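Long-range contact in protein, Family 18 Chitinase (Crocus vernus, PDB 3SIM), which belongs to glycoside hydrolase family 18 and probably hydrolyses the beta-1,4 linkages of chitin, working on a TIM-barrel scaffold: residues D19-F29 against F263-V274. Sequence-based numbering, arbitrary orientation.
Sequences DVPINPHITKF and FRYEEEAQAFLV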
loop_
_atom_site.group_PDB
_atom_site.type_symbol
_atom_site.label_atom_id
_atom_site.label_comp_id
_atom_site.label_asym_id
_atom_site.label_seq_id
_atom_site.Cartn_x
_atom_site.Cartn_y
_atom_site.Cartn_z
ATOM N N ASP A 19 -12.414 -2.446 14.546
ATOM C CA ASP A 19 -12.597 -1.058 14.820
ATOM C C ASP A 19 -12.971 -0.197 13.577
ATOM O O ASP A 19 -13.482 0.861 13.704
ATOM C CB ASP A 19 -11.426 -0.453 15.568
ATOM C CG ASP A 19 -11.217 -1.033 16.951
ATOM O OD1 ASP A 19 -12.106 -1.525 17.599
ATOM O OD2 ASP A 19 -10.120 -0.984 17.354
ATOM N N VAL A 20 -12.602 -0.646 12.398
ATOM C CA VAL A 20 -12.771 0.115 11.187
ATOM C C VAL A 20 -14.123 -0.107 10.498
ATOM O O VAL A 20 -14.442 -1.163 10.144
ATOM C CB VAL A 20 -11.587 -0.108 10.216
ATOM C CG1 VAL A 20 -11.793 0.648 8.947
ATOM C CG2 VAL A 20 -10.299 0.258 10.859
ATOM N N PRO A 21 -14.866 0.962 10.265
ATOM C CA PRO A 21 -16.136 0.864 9.549
ATOM C C PRO A 21 -15.970 0.291 8.135
ATOM O O PRO A 21 -15.210 0.766 7.354
ATOM C CB PRO A 21 -16.627 2.305 9.478
ATOM C CG PRO A 21 -15.589 3.128 9.996
ATOM C CD PRO A 21 -14.493 2.350 10.530
ATOM N N ILE A 22 -16.716 -0.751 7.861
ATOM C CA ILE A 22 -16.730 -1.403 6.595
ATOM C C ILE A 22 -18.132 -1.301 5.946
ATOM O O ILE A 22 -19.057 -1.892 6.407
ATOM C CB ILE A 22 -16.309 -2.910 6.743
ATOM C CG1 ILE A 22 -14.873 -3.054 7.288
ATOM C CG2 ILE A 22 -16.490 -3.630 5.488
ATOM C CD1 ILE A 22 -14.548 -4.350 7.846
ATOM N N ASN A 23 -18.196 -0.572 4.855
ATOM C CA ASN A 23 -19.401 -0.385 4.102
ATOM C C ASN A 23 -19.680 -1.603 3.223
ATOM O O ASN A 23 -18.948 -1.873 2.348
ATOM C CB ASN A 23 -19.282 0.853 3.233
ATOM C CG ASN A 23 -20.617 1.267 2.572
ATOM O OD1 ASN A 23 -20.963 2.404 2.579
ATOM N ND2 ASN A 23 -21.260 0.364 1.959
ATOM N N PRO A 24 -20.787 -2.273 3.484
ATOM C CA PRO A 24 -21.159 -3.521 2.822
ATOM C C PRO A 24 -21.431 -3.448 1.309
ATOM O O PRO A 24 -21.437 -4.434 0.676
ATOM C CB PRO A 24 -22.392 -3.988 3.613
ATOM C CG PRO A 24 -22.905 -2.868 4.108
ATOM C CD PRO A 24 -21.816 -1.903 4.425
ATOM N N HIS A 25 -21.693 -2.256 0.817
ATOM C CA HIS A 25 -21.855 -1.995 -0.600
ATOM C C HIS A 25 -20.570 -1.851 -1.430
ATOM O O HIS A 25 -20.642 -1.907 -2.594
ATOM C CB HIS A 25 -22.856 -0.874 -0.871
ATOM C CG HIS A 25 -24.217 -1.145 -0.325
ATOM N ND1 HIS A 25 -25.139 -1.934 -0.965
ATOM C CD2 HIS A 25 -24.784 -0.781 0.838
ATOM C CE1 HIS A 25 -26.221 -2.017 -0.234
ATOM N NE2 HIS A 25 -26.034 -1.321 0.863
ATOM N N ILE A 26 -19.416 -1.674 -0.793
ATOM C CA ILE A 26 -18.112 -1.649 -1.469
ATOM C C ILE A 26 -17.837 -3.037 -2.080
ATOM O O ILE A 26 -17.869 -4.004 -1.411
ATOM C CB ILE A 26 -16.944 -1.258 -0.501
ATOM C CG1 ILE A 26 -17.021 0.186 -0.021
ATOM C CG2 ILE A 26 -15.586 -1.505 -1.109
ATOM C CD1 ILE A 26 -16.813 1.243 -1.042
ATOM N N THR A 27 -17.565 -3.091 -3.361
ATOM C CA THR A 27 -17.232 -4.348 -4.007
ATOM C C THR A 27 -15.947 -5.019 -3.489
ATOM O O THR A 27 -15.968 -6.134 -3.180
ATOM C CB THR A 27 -17.160 -4.209 -5.551
ATOM O OG1 THR A 27 -18.156 -3.307 -6.013
ATOM C CG2 THR A 27 -17.269 -5.578 -6.209
ATOM N N LYS A 28 -14.890 -4.251 -3.390
ATOM C CA LYS A 28 -13.629 -4.708 -2.866
ATOM C C LYS A 28 -13.059 -3.797 -1.775
ATOM O O LYS A 28 -12.601 -2.716 -2.051
ATOM C CB LYS A 28 -12.600 -4.843 -3.972
ATOM C CG LYS A 28 -12.896 -5.690 -5.105
ATOM C CD LYS A 28 -11.825 -5.522 -6.085
ATOM C CE LYS A 28 -12.043 -6.246 -7.311
ATOM N NZ LYS A 28 -11.844 -7.667 -7.195
ATOM N N PHE A 29 -13.088 -4.266 -0.559
ATOM C CA PHE A 29 -12.440 -3.630 0.547
ATOM C C PHE A 29 -11.104 -4.361 0.797
ATOM O O PHE A 29 -11.082 -5.542 1.104
ATOM C CB PHE A 29 -13.310 -3.659 1.787
ATOM C CG PHE A 29 -12.776 -2.879 2.958
ATOM C CD1 PHE A 29 -13.424 -1.747 3.388
ATOM C CD2 PHE A 29 -11.647 -3.246 3.636
ATOM C CE1 PHE A 29 -12.923 -1.026 4.463
ATOM C CE2 PHE A 29 -11.198 -2.530 4.708
ATOM C CZ PHE A 29 -11.803 -1.463 5.101
ATOM N N PHE A 263 -12.514 7.528 12.648
ATOM C CA PHE A 263 -12.829 6.890 11.403
ATOM C C PHE A 263 -13.890 7.652 10.579
ATOM O O PHE A 263 -14.514 7.107 9.730
ATOM C CB PHE A 263 -13.199 5.448 11.638
ATOM C CG PHE A 263 -12.175 4.700 12.473
ATOM C CD1 PHE A 263 -10.943 4.418 11.981
ATOM C CD2 PHE A 263 -12.431 4.369 13.761
ATOM C CE1 PHE A 263 -10.028 3.775 12.741
ATOM C CE2 PHE A 263 -11.492 3.701 14.531
ATOM C CZ PHE A 263 -10.314 3.421 14.039
ATOM N N ARG A 264 -14.044 8.930 10.847
ATOM C CA ARG A 264 -15.018 9.691 10.113
ATOM C C ARG A 264 -14.698 9.714 8.597
ATOM O O ARG A 264 -15.544 9.556 7.799
ATOM C CB ARG A 264 -15.244 11.075 10.696
ATOM C CG ARG A 264 -14.425 12.143 10.220
ATOM C CD ARG A 264 -15.198 13.444 10.154
ATOM N NE ARG A 264 -15.443 14.006 11.456
ATOM C CZ ARG A 264 -16.569 14.590 11.839
ATOM N NH1 ARG A 264 -17.572 14.737 11.039
ATOM N NH2 ARG A 264 -16.641 15.019 13.038
ATOM N N TYR A 265 -13.438 9.842 8.275
ATOM C CA TYR A 265 -12.991 9.864 6.906
ATOM C C TYR A 265 -13.188 8.538 6.129
ATOM O O TYR A 265 -13.621 8.532 5.071
ATOM C CB TYR A 265 -11.658 10.593 6.745
ATOM C CG TYR A 265 -11.696 12.046 7.315
ATOM C CD1 TYR A 265 -12.541 13.023 6.776
ATOM C CD2 TYR A 265 -10.908 12.416 8.390
ATOM C CE1 TYR A 265 -12.569 14.302 7.290
ATOM C CE2 TYR A 265 -10.928 13.700 8.886
ATOM C CZ TYR A 265 -11.753 14.630 8.362
ATOM O OH TYR A 265 -11.715 15.857 8.916
ATOM N N GLU A 266 -12.893 7.421 6.784
ATOM C CA GLU A 266 -13.158 6.111 6.201
ATOM C C GLU A 266 -14.639 5.971 5.837
ATOM O O GLU A 266 -14.979 5.492 4.755
ATOM C CB GLU A 266 -12.745 4.999 7.167
ATOM C CG GLU A 266 -11.260 4.680 7.146
ATOM C CD GLU A 266 -10.455 5.588 8.055
ATOM O OE1 GLU A 266 -9.232 5.372 8.182
ATOM O OE2 GLU A 266 -11.047 6.518 8.641
ATOM N N GLU A 267 -15.503 6.409 6.745
ATOM C CA GLU A 267 -16.944 6.337 6.537
ATOM C C GLU A 267 -17.410 7.277 5.428
ATOM O O GLU A 267 -18.327 6.948 4.675
ATOM C CB GLU A 267 -17.688 6.652 7.837
ATOM C CG GLU A 267 -19.184 6.394 7.775
ATOM C CD GLU A 267 -19.889 6.741 9.071
ATOM N N GLU A 268 -16.782 8.446 5.329
ATOM C CA GLU A 268 -17.175 9.410 4.336
ATOM C C GLU A 268 -16.816 8.975 2.908
ATOM O O GLU A 268 -17.558 9.116 2.012
ATOM C CB GLU A 268 -16.629 10.808 4.650
ATOM C CG GLU A 268 -16.992 11.904 3.623
ATOM C CD GLU A 268 -16.630 13.386 4.005
ATOM O OE1 GLU A 268 -17.190 14.308 3.459
ATOM O OE2 GLU A 268 -15.768 13.608 4.804
ATOM N N ALA A 269 -15.616 8.497 2.769
ATOM C CA ALA A 269 -15.068 8.039 1.514
ATOM C C ALA A 269 -15.725 6.796 0.894
ATOM O O ALA A 269 -15.968 6.766 -0.249
ATOM C CB ALA A 269 -13.638 7.871 1.646
ATOM N N GLN A 270 -16.026 5.818 1.707
ATOM C CA GLN A 270 -16.782 4.675 1.276
ATOM C C GLN A 270 -18.210 5.010 0.776
ATOM O O GLN A 270 -18.589 4.563 -0.251
ATOM C CB GLN A 270 -16.794 3.588 2.364
ATOM C CG GLN A 270 -15.499 2.863 2.586
ATOM C CD GLN A 270 -15.527 1.940 3.771
ATOM O OE1 GLN A 270 -15.209 2.334 4.843
ATOM N NE2 GLN A 270 -15.890 0.746 3.561
ATOM N N ALA A 271 -18.903 5.858 1.511
ATOM C CA ALA A 271 -20.214 6.385 1.132
ATOM C C ALA A 271 -20.138 7.150 -0.171
ATOM O O ALA A 271 -20.931 6.938 -0.987
ATOM C CB ALA A 271 -20.790 7.238 2.180
ATOM N N PHE A 272 -19.089 7.939 -0.341
ATOM C CA PHE A 272 -18.859 8.664 -1.567
ATOM C C PHE A 272 -18.697 7.661 -2.740
ATOM O O PHE A 272 -19.251 7.854 -3.718
ATOM C CB PHE A 272 -17.649 9.615 -1.496
ATOM C CG PHE A 272 -17.272 10.244 -2.829
ATOM C CD1 PHE A 272 -17.950 11.312 -3.315
ATOM C CD2 PHE A 272 -16.279 9.717 -3.621
ATOM C CE1 PHE A 272 -17.651 11.824 -4.500
ATOM C CE2 PHE A 272 -15.983 10.261 -4.807
ATOM C CZ PHE A 272 -16.673 11.321 -5.243
ATOM N N LEU A 273 -17.936 6.602 -2.572
ATOM C CA LEU A 273 -17.655 5.660 -3.643
ATOM C C LEU A 273 -18.920 4.982 -4.225
ATOM O O LEU A 273 -19.093 4.825 -5.378
ATOM C CB LEU A 273 -16.624 4.635 -3.201
ATOM C CG LEU A 273 -15.197 5.162 -3.283
ATOM C CD1 LEU A 273 -14.305 4.368 -2.465
ATOM C CD2 LEU A 273 -14.678 5.351 -4.712
ATOM N N VAL A 274 -19.794 4.637 -3.324
ATOM C CA VAL A 274 -20.939 3.838 -3.557
ATOM C C VAL A 274 -22.196 4.634 -4.046
ATOM O O VAL A 274 -23.087 4.049 -4.508
ATOM C CB VAL A 274 -21.083 3.053 -2.242
ATOM C CG1 VAL A 274 -22.269 3.304 -1.473
ATOM C CG2 VAL A 274 -20.508 1.710 -2.279
#
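Polar contact centres on Gln-270, whose amide end reaches from the helix into the backbone of the loop at Pro-21 to Asn-23. Its two amide heavy atoms each lie 3.0 Å from a main-chain atom, OE1 from Pro-21 O and NE2 from Asn-23 N; the amide is probably flipped in the model, and turned back it could hydrogen-bond to both. Beyond CG the chain is extended (chi2 173°), which brings the end of the amide modelled as NE2 to the edge of the Phe-29 ring, with the two planes 60° apart. A leucine in its place would probably leave Asn-23 N and Pro-21 O without a polar mate from the helix.

In this TIM barrel, helix 264-274 is the last of the chain, and it packs against the late part of the connection between the neighbouring parallel strands 2-7 and 28-37. Phe-3 of strand 2-7 also touches Gln-270.

Apolar contacts lie toward both ends of the helix. At its N-cap, Phe-263 takes Pro-21 CD against its CB at 3.5 Å, and Val-20 CG2 comes to ring atom CE1 at 4.0 Å. A polar atom also meets this ring: the carbonyl oxygen Asp-19 O sits over one face, 3.6 Å from CE2. Further along, Ile-26 CD1 touches both Leu-273 CB, at 4.0 Å, and Val-274 CG2, at 3.9 Å, while His-25 CB rests on the same valine methyl.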